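Local coordinates for beta-galactosidase (Geobacillus stearothermophilus, PDB 4OIF), which probably hydrolyses terminal non-reducing beta-D-galactose residues from beta-D-galactosides, as a zinc-containing trimeric enzyme of glycoside hydrolase family 42, at residues P102-V107 with S126-E131; G117-H122 with S156-G161; W419-A424 with M475-S480. All coordinates share one frame; numbering follows the deposited sequence. Where two conformers were deposited one is given.

Interaction 1 (P102-V107 with S126-E131)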
ATOM      1  N   PRO A 102       2.312  17.919 -28.829  1.00 22.63           N
ATOM      2  CA  PRO A 102       1.850  17.218 -27.629  1.00 21.05           C
ATOM      3  C   PRO A 102       1.383  15.789 -27.896  1.00 16.35           C
ATOM      4  O   PRO A 102       1.203  15.031 -26.943  1.00 16.01           O
ATOM      5  CB  PRO A 102       0.695  18.099 -27.131  1.00 11.34           C
ATOM      6  CG  PRO A 102       0.321  18.945 -28.273  1.00  7.54           C
ATOM      7  CD  PRO A 102       1.555  19.160 -29.063  1.00 10.54           C
ATOM      8  N   GLU A 103       1.230  15.411 -29.160  1.00  8.41           N
ATOM      9  CA  GLU A 103       0.738  14.079 -29.484  1.00  7.83           C
ATOM     10  C   GLU A 103       1.751  12.999 -29.141  1.00 12.60           C
ATOM     11  O   GLU A 103       1.426  11.813 -29.152  1.00 16.03           O
ATOM     12  CB  GLU A 103       0.372  13.988 -30.967  1.00 11.44           C
ATOM     13  CG  GLU A 103       1.573  13.881 -31.885  1.00 19.30           C
ATOM     14  CD  GLU A 103       1.232  13.288 -33.248  1.00 10.92           C
ATOM     15  OE1 GLU A 103       0.134  13.555 -33.775  1.00 18.49           O
ATOM     16  OE2 GLU A 103       2.063  12.544 -33.790  1.00 12.03           O
ATOM     17  N   VAL A 104       2.976  13.404 -28.834  1.00 13.63           N
ATOM     18  CA  VAL A 104       4.037  12.445 -28.545  1.00 11.00           C
ATOM     19  C   VAL A 104       4.035  12.053 -27.078  1.00  8.35           C
ATOM     20  O   VAL A 104       4.764  11.152 -26.674  1.00 17.44           O
ATOM     21  CB  VAL A 104       5.433  13.001 -28.904  1.00  8.92           C
ATOM     22  CG1 VAL A 104       5.490  13.420 -30.369  1.00  2.74           C
ATOM     23  CG2 VAL A 104       5.795  14.157 -27.971  1.00  6.23           C
ATOM     24  N   LEU A 105       3.230  12.743 -26.280  1.00  6.64           N
ATOM     25  CA  LEU A 105       3.111  12.432 -24.861  1.00  9.61           C
ATOM     26  C   LEU A 105       2.116  11.295 -24.676  1.00  9.68           C
ATOM     27  O   LEU A 105       1.104  11.254 -25.359  1.00 16.71           O
ATOM     28  CB  LEU A 105       2.682  13.672 -24.066  1.00  9.13           C
ATOM     29  CG  LEU A 105       3.721  14.804 -24.024  1.00 17.21           C
ATOM     30  CD1 LEU A 105       3.221  16.063 -23.309  1.00  9.75           C
ATOM     31  CD2 LEU A 105       5.028  14.325 -23.385  1.00 17.18           C
ATOM     32  N   ARG A 106       2.403  10.375 -23.760  1.00 12.41           N
ATOM     33  CA  ARG A 106       1.548   9.209 -23.534  1.00  9.41           C
ATOM     34  C   ARG A 106       0.235   9.499 -22.812  1.00  9.54           C
ATOM     35  O   ARG A 106       0.121  10.419 -22.003  1.00 10.69           O
ATOM     36  CB  ARG A 106       2.295   8.148 -22.727  1.00  8.97           C
ATOM     37  CG  ARG A 106       3.384   7.422 -23.480  1.00 15.46           C
ATOM     38  CD  ARG A 106       4.108   6.438 -22.556  1.00 19.90           C
ATOM     39  NE  ARG A 106       4.962   5.512 -23.304  1.00 14.65           N
ATOM     40  CZ  ARG A 106       5.756   4.603 -22.743  1.00 18.55           C
ATOM     41  NH1 ARG A 106       5.822   4.501 -21.418  1.00 11.47           N
ATOM     42  NH2 ARG A 106       6.488   3.797 -23.510  1.00 15.80           N
ATOM     43  N   VAL A 107      -0.757   8.684 -23.121  1.00  6.85           N
ATOM     44  CA  VAL A 107      -1.963   8.603 -22.327  1.00  7.19           C
ATOM     45  C   VAL A 107      -1.884   7.287 -21.569  1.00 13.38           C
ATOM     46  O   VAL A 107      -1.767   6.231 -22.207  1.00  6.03           O
ATOM     47  CB  VAL A 107      -3.223   8.653 -23.208  1.00  9.03           C
ATOM     48  CG1 VAL A 107      -4.454   8.443 -22.375  1.00  4.88           C
ATOM     49  CG2 VAL A 107      -3.293   9.973 -23.952  1.00  7.26           C
ATOM     50  N   SER A 126       2.318   7.768 -32.543  1.00  9.83           N
ATOM     51  CA  SER A 126       2.485   9.116 -33.121  1.00  9.17           C
ATOM     52  C   SER A 126       3.334   9.174 -34.406  1.00 13.19           C
ATOM     53  O   SER A 126       4.489   8.729 -34.424  1.00 14.45           O
ATOM     54  CB  SER A 126       3.097  10.044 -32.079  1.00  7.65           C
ATOM     55  OG  SER A 126       3.691  11.175 -32.687  1.00 10.63           O
ATOM     56  N   SER A 127       2.759   9.709 -35.479  1.00  6.51           N
ATOM     57  CA  SER A 127       3.476   9.763 -36.748  0.81 12.60           C
ATOM     58  C   SER A 127       4.582  10.805 -36.674  1.00 17.12           C
ATOM     59  O   SER A 127       5.640  10.667 -37.323  1.00 11.26           O
ATOM     60  CB  SER A 127       2.527  10.071 -37.908  0.81  9.22           C
ATOM     61  OG  SER A 127       1.868  11.305 -37.724  0.81  9.83           O
ATOM     62  N   VAL A 128       4.345  11.831 -35.867  1.00  6.01           N
ATOM     63  CA  VAL A 128       5.311  12.891 -35.699  1.00  7.35           C
ATOM     64  C   VAL A 128       6.581  12.360 -35.036  1.00 16.81           C
ATOM     65  O   VAL A 128       7.690  12.645 -35.491  1.00 14.26           O
ATOM     66  CB  VAL A 128       4.718  14.033 -34.875  1.00  9.92           C
ATOM     67  CG1 VAL A 128       5.822  14.922 -34.302  1.00  7.28           C
ATOM     68  CG2 VAL A 128       3.743  14.820 -35.725  1.00  3.30           C
ATOM     69  N   TYR A 129       6.428  11.565 -33.981  1.00  7.02           N
ATOM     70  CA  TYR A 129       7.601  11.093 -33.273  1.00  8.71           C
ATOM     71  C   TYR A 129       8.360  10.066 -34.116  1.00  8.30           C
ATOM     72  O   TYR A 129       9.596  10.039 -34.118  1.00 11.72           O
ATOM     73  CB  TYR A 129       7.228  10.510 -31.907  1.00  7.13           C
ATOM     74  CG  TYR A 129       8.421  10.494 -31.002  1.00 10.87           C
ATOM     75  CD1 TYR A 129       9.121  11.669 -30.736  1.00  6.59           C
ATOM     76  CD2 TYR A 129       8.883   9.310 -30.449  1.00  9.62           C
ATOM     77  CE1 TYR A 129      10.234  11.667 -29.926  1.00  5.21           C
ATOM     78  CE2 TYR A 129       9.997   9.299 -29.630  1.00  6.93           C
ATOM     79  CZ  TYR A 129      10.670  10.478 -29.375  1.00  8.32           C
ATOM     80  OH  TYR A 129      11.777  10.466 -28.554  1.00  9.20           O
ATOM     81  N   ARG A 130       7.618   9.241 -34.846  1.00  7.98           N
ATOM     82  CA  ARG A 130       8.222   8.286 -35.770  1.00 14.60           C
ATOM     83  C   ARG A 130       9.062   9.002 -36.828  1.00 12.23           C
ATOM     84  O   ARG A 130      10.212   8.611 -37.102  1.00 13.45           O
ATOM     85  CB  ARG A 130       7.138   7.416 -36.420  1.00 12.18           C
ATOM     86  CG  ARG A 130       6.663   6.307 -35.503  1.00  8.80           C
ATOM     87  CD  ARG A 130       5.419   5.602 -36.005  1.00  8.71           C
ATOM     88  NE  ARG A 130       5.010   4.557 -35.062  1.00  9.55           N
ATOM     89  CZ  ARG A 130       5.220   3.255 -35.244  1.00  8.65           C
ATOM     90  NH1 ARG A 130       5.816   2.827 -36.349  1.00  5.50           N
ATOM     91  NH2 ARG A 130       4.816   2.382 -34.330  1.00  7.45           N
ATOM     92  N   GLU A 131       8.507  10.081 -37.377  1.00 12.44           N
ATOM     93  CA  GLU A 131       9.218  10.876 -38.377  1.00 12.44           C
ATOM     94  C   GLU A 131      10.436  11.640 -37.831  1.00 10.42           C
ATOM     95  O   GLU A 131      11.496  11.646 -38.463  1.00 11.57           O
ATOM     96  CB  GLU A 131       8.250  11.847 -39.053  1.00  8.00           C
ATOM     97  CG  GLU A 131       7.304  11.142 -40.024  1.00 31.72           C
ATOM     98  CD  GLU A 131       6.192  12.037 -40.558  1.00 41.51           C
ATOM     99  OE1 GLU A 131       6.313  13.280 -40.452  1.00 29.22           O
ATOM    100  OE2 GLU A 131       5.193  11.487 -41.083  1.00 33.98           O
TER
HETATM  101  O   HOH W   1      -0.400  11.855 -35.941  1.00 19.25           O

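Interaction 2 (G117-H122 with S156-G161). With GOL (glycerol), chain F.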
ATOM      1  N   GLY A 117       8.408  14.927 -19.492  1.00 12.23           N
ATOM      2  CA  GLY A 117       9.398  14.644 -18.471  1.00  9.96           C
ATOM      3  C   GLY A 117       9.861  13.207 -18.495  1.00 10.66           C
ATOM      4  O   GLY A 117       9.400  12.421 -19.322  1.00  7.53           O
ATOM      5  N   GLY A 118      10.768  12.863 -17.580  1.00 12.33           N
ATOM      6  CA  GLY A 118      11.282  11.510 -17.480  1.00  5.87           C
ATOM      7  C   GLY A 118      11.913  11.075 -18.785  1.00  9.33           C
ATOM      8  O   GLY A 118      12.560  11.878 -19.460  1.00  9.69           O
ATOM      9  N   ARG A 119      11.705   9.813 -19.146  1.00  7.60           N
ATOM     10  CA  ARG A 119      12.300   9.229 -20.339  1.00  8.03           C
ATOM     11  C   ARG A 119      11.574   7.957 -20.726  1.00 10.49           C
ATOM     12  O   ARG A 119      10.767   7.436 -19.951  1.00 14.01           O
ATOM     13  CB  ARG A 119      13.775   8.909 -20.108  1.00  8.58           C
ATOM     14  CG  ARG A 119      13.969   7.837 -19.055  1.00 11.78           C
ATOM     15  CD  ARG A 119      15.420   7.450 -18.885  1.00 16.04           C
ATOM     16  NE  ARG A 119      15.556   6.274 -18.038  1.00 18.71           N
ATOM     17  CZ  ARG A 119      16.690   5.598 -17.883  1.00 22.53           C
ATOM     18  NH1 ARG A 119      17.788   6.007 -18.498  1.00 13.37           N
ATOM     19  NH2 ARG A 119      16.730   4.526 -17.101  1.00 14.38           N
ATOM     20  N   HIS A 120      11.894   7.449 -21.914  1.00  9.04           N
ATOM     21  CA  HIS A 120      11.397   6.155 -22.388  1.00 13.89           C
ATOM     22  C   HIS A 120       9.882   6.160 -22.541  1.00 18.63           C
ATOM     23  O   HIS A 120       9.265   5.091 -22.549  1.00 15.62           O
ATOM     24  CB  HIS A 120      11.777   5.008 -21.434  1.00 10.00           C
ATOM     25  CG  HIS A 120      13.245   4.861 -21.180  1.00 15.42           C
ATOM     26  ND1 HIS A 120      13.743   4.061 -20.172  1.00 20.02           N
ATOM     27  CD2 HIS A 120      14.323   5.405 -21.793  1.00 18.31           C
ATOM     28  CE1 HIS A 120      15.063   4.111 -20.180  1.00 16.45           C
ATOM     29  NE2 HIS A 120      15.441   4.923 -21.152  1.00 21.60           N
ATOM     30  N   ASN A 121       9.272   7.338 -22.653  1.00 10.98           N
ATOM     31  CA  ASN A 121       7.830   7.401 -22.455  1.00 15.41           C
ATOM     32  C   ASN A 121       7.080   8.174 -23.548  1.00 14.03           C
ATOM     33  O   ASN A 121       6.178   8.970 -23.281  1.00  8.27           O
ATOM     34  CB  ASN A 121       7.545   7.993 -21.078  1.00  7.33           C
ATOM     35  CG  ASN A 121       8.259   9.315 -20.859  1.00 18.34           C
ATOM     36  OD1 ASN A 121       8.831   9.892 -21.794  1.00 15.08           O
ATOM     37  ND2 ASN A 121       8.211   9.816 -19.627  1.00  6.90           N
ATOM     38  N   HIS A 122       7.464   7.910 -24.786  1.00 13.01           N
ATOM     39  CA  HIS A 122       6.780   8.453 -25.948  1.00  9.93           C
ATOM     40  C   HIS A 122       5.590   7.589 -26.364  1.00 11.64           C
ATOM     41  O   HIS A 122       5.583   6.380 -26.137  1.00 10.65           O
ATOM     42  CB  HIS A 122       7.750   8.535 -27.108  1.00  9.01           C
ATOM     43  CG  HIS A 122       8.283   7.198 -27.524  1.00 18.54           C
ATOM     44  ND1 HIS A 122       9.275   6.539 -26.823  1.00 11.55           N
ATOM     45  CD2 HIS A 122       7.947   6.390 -28.558  1.00  7.30           C
ATOM     46  CE1 HIS A 122       9.539   5.390 -27.421  1.00 17.20           C
ATOM     47  NE2 HIS A 122       8.748   5.275 -28.476  1.00 14.63           N
ATOM     48  N   SER A 156      17.602   3.472 -29.580  1.00 14.18           N
ATOM     49  CA  SER A 156      16.848   3.981 -28.434  1.00 18.25           C
ATOM     50  C   SER A 156      17.493   3.542 -27.129  1.00 18.33           C
ATOM     51  O   SER A 156      18.708   3.345 -27.059  1.00 11.77           O
ATOM     52  CB  SER A 156      15.390   3.513 -28.470  1.00 13.81           C
ATOM     53  OG  SER A 156      14.611   4.282 -27.578  1.00 11.17           O
ATOM     54  N   ASN A 157      16.667   3.381 -26.100  1.00 17.84           N
ATOM     55  CA  ASN A 157      17.154   2.873 -24.829  1.00 23.50           C
ATOM     56  C   ASN A 157      16.058   2.239 -23.976  1.00 24.05           C
ATOM     57  O   ASN A 157      15.034   2.875 -23.705  1.00 20.19           O
ATOM     58  CB  ASN A 157      17.837   3.993 -24.048  1.00 15.07           C
ATOM     59  CG  ASN A 157      18.619   3.470 -22.877  1.00 20.52           C
ATOM     60  OD1 ASN A 157      19.748   2.996 -23.033  1.00 18.24           O
ATOM     61  ND2 ASN A 157      18.018   3.528 -21.693  1.00 14.34           N
ATOM     62  N   GLU A 158      16.291   0.991 -23.560  1.00 23.88           N
ATOM     63  CA  GLU A 158      15.381   0.237 -22.689  1.00 23.58           C
ATOM     64  C   GLU A 158      13.905   0.436 -23.038  1.00 21.84           C
ATOM     65  O   GLU A 158      13.126   0.898 -22.201  1.00 20.28           O
ATOM     66  CB  GLU A 158      15.622   0.611 -21.216  1.00 19.90           C
ATOM     67  CG  GLU A 158      16.934   0.076 -20.661  1.00 19.18           C
ATOM     68  CD  GLU A 158      17.042   0.143 -19.144  1.00 25.91           C
ATOM     69  OE1 GLU A 158      16.509   1.101 -18.529  1.00 22.53           O
ATOM     70  OE2 GLU A 158      17.670  -0.778 -18.566  1.00 18.10           O
ATOM     71  N   TYR A 159      13.550   0.122 -24.283  1.00 17.62           N
ATOM     72  CA  TYR A 159      12.164   0.160 -24.758  1.00 20.47           C
ATOM     73  C   TYR A 159      11.189  -0.409 -23.736  1.00 19.87           C
ATOM     74  O   TYR A 159      11.471  -1.430 -23.109  1.00 20.23           O
ATOM     75  CB  TYR A 159      12.016  -0.640 -26.054  1.00 24.90           C
ATOM     76  CG  TYR A 159      12.453   0.043 -27.324  1.00 20.17           C
ATOM     77  CD1 TYR A 159      11.888   1.259 -27.719  1.00 17.65           C
ATOM     78  CD2 TYR A 159      13.396  -0.554 -28.166  1.00 11.67           C
ATOM     79  CE1 TYR A 159      12.267   1.874 -28.909  1.00 16.10           C
ATOM     80  CE2 TYR A 159      13.783   0.050 -29.351  1.00 11.39           C
ATOM     81  CZ  TYR A 159      13.214   1.261 -29.724  1.00 20.65           C
ATOM     82  OH  TYR A 159      13.599   1.865 -30.902  1.00 16.34           O
ATOM     83  N   GLY A 160      10.035   0.230 -23.580  1.00 14.66           N
ATOM     84  CA  GLY A 160       9.096  -0.218 -22.576  1.00 12.00           C
ATOM     85  C   GLY A 160       7.990   0.773 -22.309  1.00 17.64           C
ATOM     86  O   GLY A 160       8.145   1.980 -22.526  1.00 16.49           O
ATOM     87  N   GLY A 161       6.860   0.254 -21.835  1.00 16.97           N
ATOM     88  CA  GLY A 161       5.707   1.082 -21.544  1.00 13.28           C
ATOM     89  C   GLY A 161       4.675   1.035 -22.654  1.00 20.20           C
ATOM     90  O   GLY A 161       4.913   0.488 -23.738  1.00 15.63           O
TER
HETATM   91  C1  GOL F 703      20.613   3.982 -16.631  1.00 11.60           C
HETATM   92  O1  GOL F 703      19.497   4.244 -15.799  1.00 15.06           O
HETATM   93  C2  GOL F 703      20.091   3.852 -18.049  1.00 17.69           C
HETATM   94  O2  GOL F 703      21.000   4.417 -18.958  1.00 21.48           O
HETATM   95  C3  GOL F 703      19.787   2.385 -18.345  1.00 17.22           C
HETATM   96  O3  GOL F 703      19.338   2.208 -19.668  1.00 14.72           O
HETATM   97  O   HOH W   2      10.445   3.169 -24.307  1.00 14.19           O

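Interaction 3 (W419-A424 with M475-S480)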
ATOM      1  N   TRP A 419       6.902 -15.913 -22.860  1.00 14.24           N
ATOM      2  CA  TRP A 419       6.456 -14.591 -22.405  1.00 13.75           C
ATOM      3  C   TRP A 419       4.940 -14.502 -22.339  1.00 11.33           C
ATOM      4  O   TRP A 419       4.375 -13.983 -21.374  1.00 16.42           O
ATOM      5  CB  TRP A 419       6.998 -13.486 -23.330  1.00 11.58           C
ATOM      6  CG  TRP A 419       8.281 -12.810 -22.851  1.00 18.72           C
ATOM      7  CD1 TRP A 419       8.374 -11.687 -22.072  1.00  9.49           C
ATOM      8  CD2 TRP A 419       9.636 -13.202 -23.145  1.00 17.32           C
ATOM      9  NE1 TRP A 419       9.691 -11.367 -21.856  1.00 14.81           N
ATOM     10  CE2 TRP A 419      10.487 -12.273 -22.506  1.00 18.15           C
ATOM     11  CE3 TRP A 419      10.209 -14.242 -23.892  1.00 13.17           C
ATOM     12  CZ2 TRP A 419      11.888 -12.361 -22.578  1.00 14.89           C
ATOM     13  CZ3 TRP A 419      11.602 -14.327 -23.968  1.00 14.63           C
ATOM     14  CH2 TRP A 419      12.423 -13.391 -23.315  1.00 10.59           C
ATOM     15  N   GLU A 420       4.279 -14.995 -23.377  1.00  9.24           N
ATOM     16  CA  GLU A 420       2.834 -14.926 -23.414  1.00 11.27           C
ATOM     17  C   GLU A 420       2.245 -15.789 -22.293  1.00  9.66           C
ATOM     18  O   GLU A 420       1.279 -15.397 -21.650  1.00  7.05           O
ATOM     19  CB  GLU A 420       2.316 -15.328 -24.802  1.00 11.23           C
ATOM     20  CG  GLU A 420       2.566 -14.229 -25.853  1.00 12.30           C
ATOM     21  CD  GLU A 420       2.162 -14.602 -27.285  1.00 20.85           C
ATOM     22  OE1 GLU A 420       1.881 -15.784 -27.577  1.00 13.09           O
ATOM     23  OE2 GLU A 420       2.127 -13.686 -28.128  1.00 16.73           O
ATOM     24  N   ASN A 421       2.854 -16.942 -22.038  1.00  8.56           N
ATOM     25  CA  ASN A 421       2.475 -17.776 -20.904  1.00 10.52           C
ATOM     26  C   ASN A 421       2.630 -17.046 -19.567  1.00  8.83           C
ATOM     27  O   ASN A 421       1.768 -17.134 -18.698  1.00 10.60           O
ATOM     28  CB  ASN A 421       3.298 -19.066 -20.894  1.00  9.68           C
ATOM     29  CG  ASN A 421       2.945 -19.971 -19.731  1.00  8.55           C
ATOM     30  OD1 ASN A 421       1.798 -20.394 -19.585  1.00  9.95           O
ATOM     31  ND2 ASN A 421       3.936 -20.291 -18.910  1.00  9.50           N
ATOM     32  N   ASN A 422       3.735 -16.330 -19.409  1.00  7.73           N
ATOM     33  CA  ASN A 422       3.944 -15.502 -18.232  1.00  8.51           C
ATOM     34  C   ASN A 422       2.805 -14.480 -18.062  1.00  5.22           C
ATOM     35  O   ASN A 422       2.188 -14.379 -16.996  1.00  8.02           O
ATOM     36  CB  ASN A 422       5.303 -14.799 -18.335  1.00  6.74           C
ATOM     37  CG  ASN A 422       5.904 -14.476 -16.979  1.00  8.12           C
ATOM     38  OD1 ASN A 422       5.201 -14.411 -15.975  1.00 14.03           O
ATOM     39  ND2 ASN A 422       7.209 -14.254 -16.949  1.00  9.31           N
ATOM     40  N   TRP A 423       2.522 -13.746 -19.133  1.00  8.06           N
ATOM     41  CA  TRP A 423       1.415 -12.790 -19.155  1.00 16.42           C
ATOM     42  C   TRP A 423       0.081 -13.421 -18.728  1.00 10.55           C
ATOM     43  O   TRP A 423      -0.572 -12.971 -17.779  1.00  9.51           O
ATOM     44  CB  TRP A 423       1.273 -12.176 -20.552  1.00 10.21           C
ATOM     45  CG  TRP A 423       2.432 -11.292 -20.951  1.00 10.54           C
ATOM     46  CD1 TRP A 423       3.377 -10.764 -20.124  1.00  8.43           C
ATOM     47  CD2 TRP A 423       2.769 -10.847 -22.279  1.00 10.40           C
ATOM     48  NE1 TRP A 423       4.276 -10.013 -20.845  1.00 11.65           N
ATOM     49  CE2 TRP A 423       3.928 -10.051 -22.170  1.00 14.23           C
ATOM     50  CE3 TRP A 423       2.205 -11.047 -23.545  1.00  7.80           C
ATOM     51  CZ2 TRP A 423       4.530  -9.448 -23.278  1.00 10.61           C
ATOM     52  CZ3 TRP A 423       2.804 -10.447 -24.647  1.00  8.28           C
ATOM     53  CH2 TRP A 423       3.955  -9.658 -24.504  1.00 10.48           C
ATOM     54  N   ALA A 424      -0.302 -14.479 -19.422  1.00  3.96           N
ATOM     55  CA  ALA A 424      -1.619 -15.062 -19.248  1.00  8.35           C
ATOM     56  C   ALA A 424      -1.756 -15.701 -17.867  1.00  7.67           C
ATOM     57  O   ALA A 424      -2.777 -15.546 -17.193  1.00  9.14           O
ATOM     58  CB  ALA A 424      -1.894 -16.078 -20.356  1.00  4.42           C
ATOM     59  N   MET A 475       5.253 -25.427 -15.696  1.00  7.06           N
ATOM     60  CA  MET A 475       4.120 -24.497 -15.639  1.00 12.24           C
ATOM     61  C   MET A 475       3.816 -23.851 -16.989  1.00 11.03           C
ATOM     62  O   MET A 475       3.700 -22.627 -17.090  1.00  5.80           O
ATOM     63  CB  MET A 475       4.379 -23.398 -14.611  1.00  4.12           C
ATOM     64  CG  MET A 475       4.645 -23.920 -13.230  1.00  7.25           C
ATOM     65  SD  MET A 475       4.894 -22.581 -12.052  1.00 13.63           S
ATOM     66  CE  MET A 475       3.237 -21.911 -12.042  1.00  9.07           C
ATOM     67  N   LEU A 476       3.728 -24.676 -18.028  1.00 12.52           N
ATOM     68  CA  LEU A 476       3.421 -24.178 -19.359  1.00  8.78           C
ATOM     69  C   LEU A 476       1.912 -24.074 -19.491  1.00  9.10           C
ATOM     70  O   LEU A 476       1.309 -24.734 -20.339  1.00  6.68           O
ATOM     71  CB  LEU A 476       4.005 -25.090 -20.432  1.00  6.41           C
ATOM     72  CG  LEU A 476       4.027 -24.472 -21.835  1.00  8.95           C
ATOM     73  CD1 LEU A 476       4.870 -23.209 -21.855  1.00  5.36           C
ATOM     74  CD2 LEU A 476       4.533 -25.482 -22.847  1.00  6.09           C
ATOM     75  N   TYR A 477       1.330 -23.248 -18.621  1.00  9.52           N
ATOM     76  CA  TYR A 477      -0.111 -23.049 -18.488  1.00  6.79           C
ATOM     77  C   TYR A 477      -0.774 -22.766 -19.827  1.00  5.09           C
ATOM     78  O   TYR A 477      -1.735 -23.422 -20.199  1.00  5.66           O
ATOM     79  CB  TYR A 477      -0.347 -21.918 -17.486  1.00  9.84           C
ATOM     80  CG  TYR A 477      -1.673 -21.190 -17.535  1.00 10.44           C
ATOM     81  CD1 TYR A 477      -2.778 -21.662 -16.833  1.00  9.22           C
ATOM     82  CD2 TYR A 477      -1.801 -19.985 -18.226  1.00 10.08           C
ATOM     83  CE1 TYR A 477      -3.989 -20.981 -16.853  1.00  4.00           C
ATOM     84  CE2 TYR A 477      -3.004 -19.294 -18.246  1.00  5.42           C
ATOM     85  CZ  TYR A 477      -4.094 -19.800 -17.558  1.00  5.51           C
ATOM     86  OH  TYR A 477      -5.299 -19.129 -17.586  1.00  9.04           O
ATOM     87  N   LEU A 478      -0.241 -21.800 -20.557  1.00  7.90           N
ATOM     88  CA  LEU A 478      -0.696 -21.521 -21.907  1.00  6.61           C
ATOM     89  C   LEU A 478       0.193 -22.219 -22.935  1.00  8.47           C
ATOM     90  O   LEU A 478       1.409 -22.090 -22.886  1.00  7.63           O
ATOM     91  CB  LEU A 478      -0.704 -20.012 -22.152  1.00  6.97           C
ATOM     92  CG  LEU A 478      -1.089 -19.492 -23.536  1.00  9.11           C
ATOM     93  CD1 LEU A 478      -1.787 -18.146 -23.396  1.00  5.34           C
ATOM     94  CD2 LEU A 478       0.135 -19.385 -24.458  1.00  8.65           C
ATOM     95  N   VAL A 479      -0.418 -22.934 -23.877  1.00 10.61           N
ATOM     96  CA  VAL A 479       0.328 -23.592 -24.948  1.00 15.55           C
ATOM     97  C   VAL A 479      -0.586 -23.856 -26.153  1.00 12.42           C
ATOM     98  O   VAL A 479      -1.725 -24.273 -26.000  1.00 16.04           O
ATOM     99  CB  VAL A 479       0.964 -24.921 -24.455  1.00  9.25           C
ATOM    100  CG1 VAL A 479      -0.115 -25.955 -24.130  1.00  4.48           C
ATOM    101  CG2 VAL A 479       1.955 -25.453 -25.478  1.00  5.89           C
ATOM    102  N   SER A 480      -0.088 -23.603 -27.354  1.00  8.32           N
ATOM    103  CA  SER A 480      -0.894 -23.794 -28.554  1.00  7.78           C
ATOM    104  C   SER A 480      -0.911 -25.248 -28.991  1.00 10.91           C
ATOM    105  O   SER A 480      -0.063 -26.039 -28.576  1.00 10.56           O
ATOM    106  CB  SER A 480      -0.371 -22.913 -29.706  1.00 10.32           C
ATOM    107  OG  SER A 480       0.875 -23.381 -30.221  1.00 10.54           O
TER

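Interaction 1 (P102-V107 with S126-E131)
One carboxylate oxygen of E103, OE2, reaches the start of a helix, where V128 N gives E103 OE2 a hydrogen bond of 3.2 Å at 157°, nearly in line with the C-O bond. S126 OG also donates to E103 OE2, although the modelled 2.4 Å is very short and its exact value doubtful. CG of E103 sits between the backbone N and the carbonyl carbon (chi1 76°), and the chain runs extended beyond it, which carries the carboxylate across to the helix. OE1 of E103 accepts from a water, 2.8 Å away, that also bonds to S127 OG in one of the two conformers of that serine. Beside these polar groups V104 CG1 packs 3.7 Å from Y129 CB, the two side chains crossing at about a right angle, and lies 4.2 Å from V128 CG1.

S126 is the N-cap of helix 127-144: S126 OG accepts from Y129 N at 3.1 Å and 164°, while OE2 of E103 serves the amide of V128 in the same first turn. The negative charge so placed probably interacts favourably with the helix dipole.

Further out, Y129 OH bonds to S90 O, and L97 of helix 95-100 touches both V104 and Y129. The backbone of V104 pairs with zinc ligand C123.

Interaction 2 (G117-H122 with S156-G161)
N157 ND2 donates to O3 of a bound glycerol over 2.8 Å at 166°, and H120 NE2 lies 3.0 Å from the same nitrogen. The H120 ring and N157 amide planes are 38° apart. CG of H120 sits beside the backbone N (chi1 -57°), which brings the imidazole between two partners: N157 O lies 3.2 Å above one face, toward the rim, and R119 NE lies over the opposite face. At its CE1 corner the H120 ring also meets E158 CB, at 3.7 Å.

R119 stretches past the imidazole and donates through NH2 to glycerol O1 (3.1 Å). Its link to E158 is a long salt bridge, R119 NH2 to E158 OE1 at 3.7 Å, with the oxygen well out of the guanidinium plane. A water bonded to H120 O and G160 N joins the backbones.

An alanine in place of H120 would probably open a gap between R119 and N157, leaving the guanidinium freer to turn.

S156-G161 follows strand 150-154 of the TIM barrel, where N157 and the predicted proton donor E158 lie beside E322, the probable nucleophile. N255 bonds to N157 OD1 and E158 N, and W196 of the second subunit packs on R119. The glycerol probably comes from the crystallisation liquor, but its grip by N157 and R119, both predicted substrate-binding residues, is consistent with a pocket that receives sugar hydroxyls.

Interaction 3 (W419-A424 with M475-S480)
From N421, on the helical segment W419-A424, a side chain reaches out to grip the backbone of M475-S480. N421 CB lies 4.1 Å from L478 O, and CG stands anti to the backbone N (chi1 180°), which directs the amide at the loop. N421 OD1 accepts from L478 N over 2.7 Å in an almost straight bond (176°), the donor tilted from the carbonyl plane. The same oxygen is close to Y477 N, but the angle there is too poor for a bond; N421 OD1 also lies at the edge of the Y477 ring, near the ring plane, and 3.4 Å from Y477 CB. At the other branch, N421 ND2 donates to M475 O over 3.0 Å, in the plane of that carbonyl. The amide thus spans from M475 O, at the start of an inverse gamma turn centred on L476, to L478 N just beyond the turn, which itself brings M475 O back to Y477 N in a weak bond.

Strands 413-416 and 470-473 are parallel neighbours in the sheet of the trimerisation domain, and the two segments follow their ends; S480 then caps helix 481-492 through T483 N.

One helical turn beyond N421, A424 turns its methyl to the loop: A424 CB is 3.7 Å from L478 CD1 and 4.0 Å from Y477 CE2. L478 also touches L222 of helix 218-246, from the barrel part of the chain, where R226 forms a salt bridge with E420. The hydroxyl of Y477 bonds to D510 and to K371 of the third subunit, whose F372 packs on the tyrosine.

Overall arrangement
Interactions 1 and 2 both belong to the barrel part of the chain and share the long connection between helices 95-100 and 127-144. They touch directly: R106, of P102-V107, probably hydrogen-bonds to H122 O and G160 O in interaction 2. Interaction 3 lies apart in the trimerisation domain, its centre 27 Å from that of interaction 2 and 32 Å from that of interaction 1. It is buried, with an amide meeting backbone groups; interaction 1 is partly buried and sets a carboxylate at a helix start; interaction 2 is a surface contact of stacked and polar groups with a bridging water, a long salt bridge and a bound glycerol. Other subunits reach interactions 2 and 3, but not interaction 1.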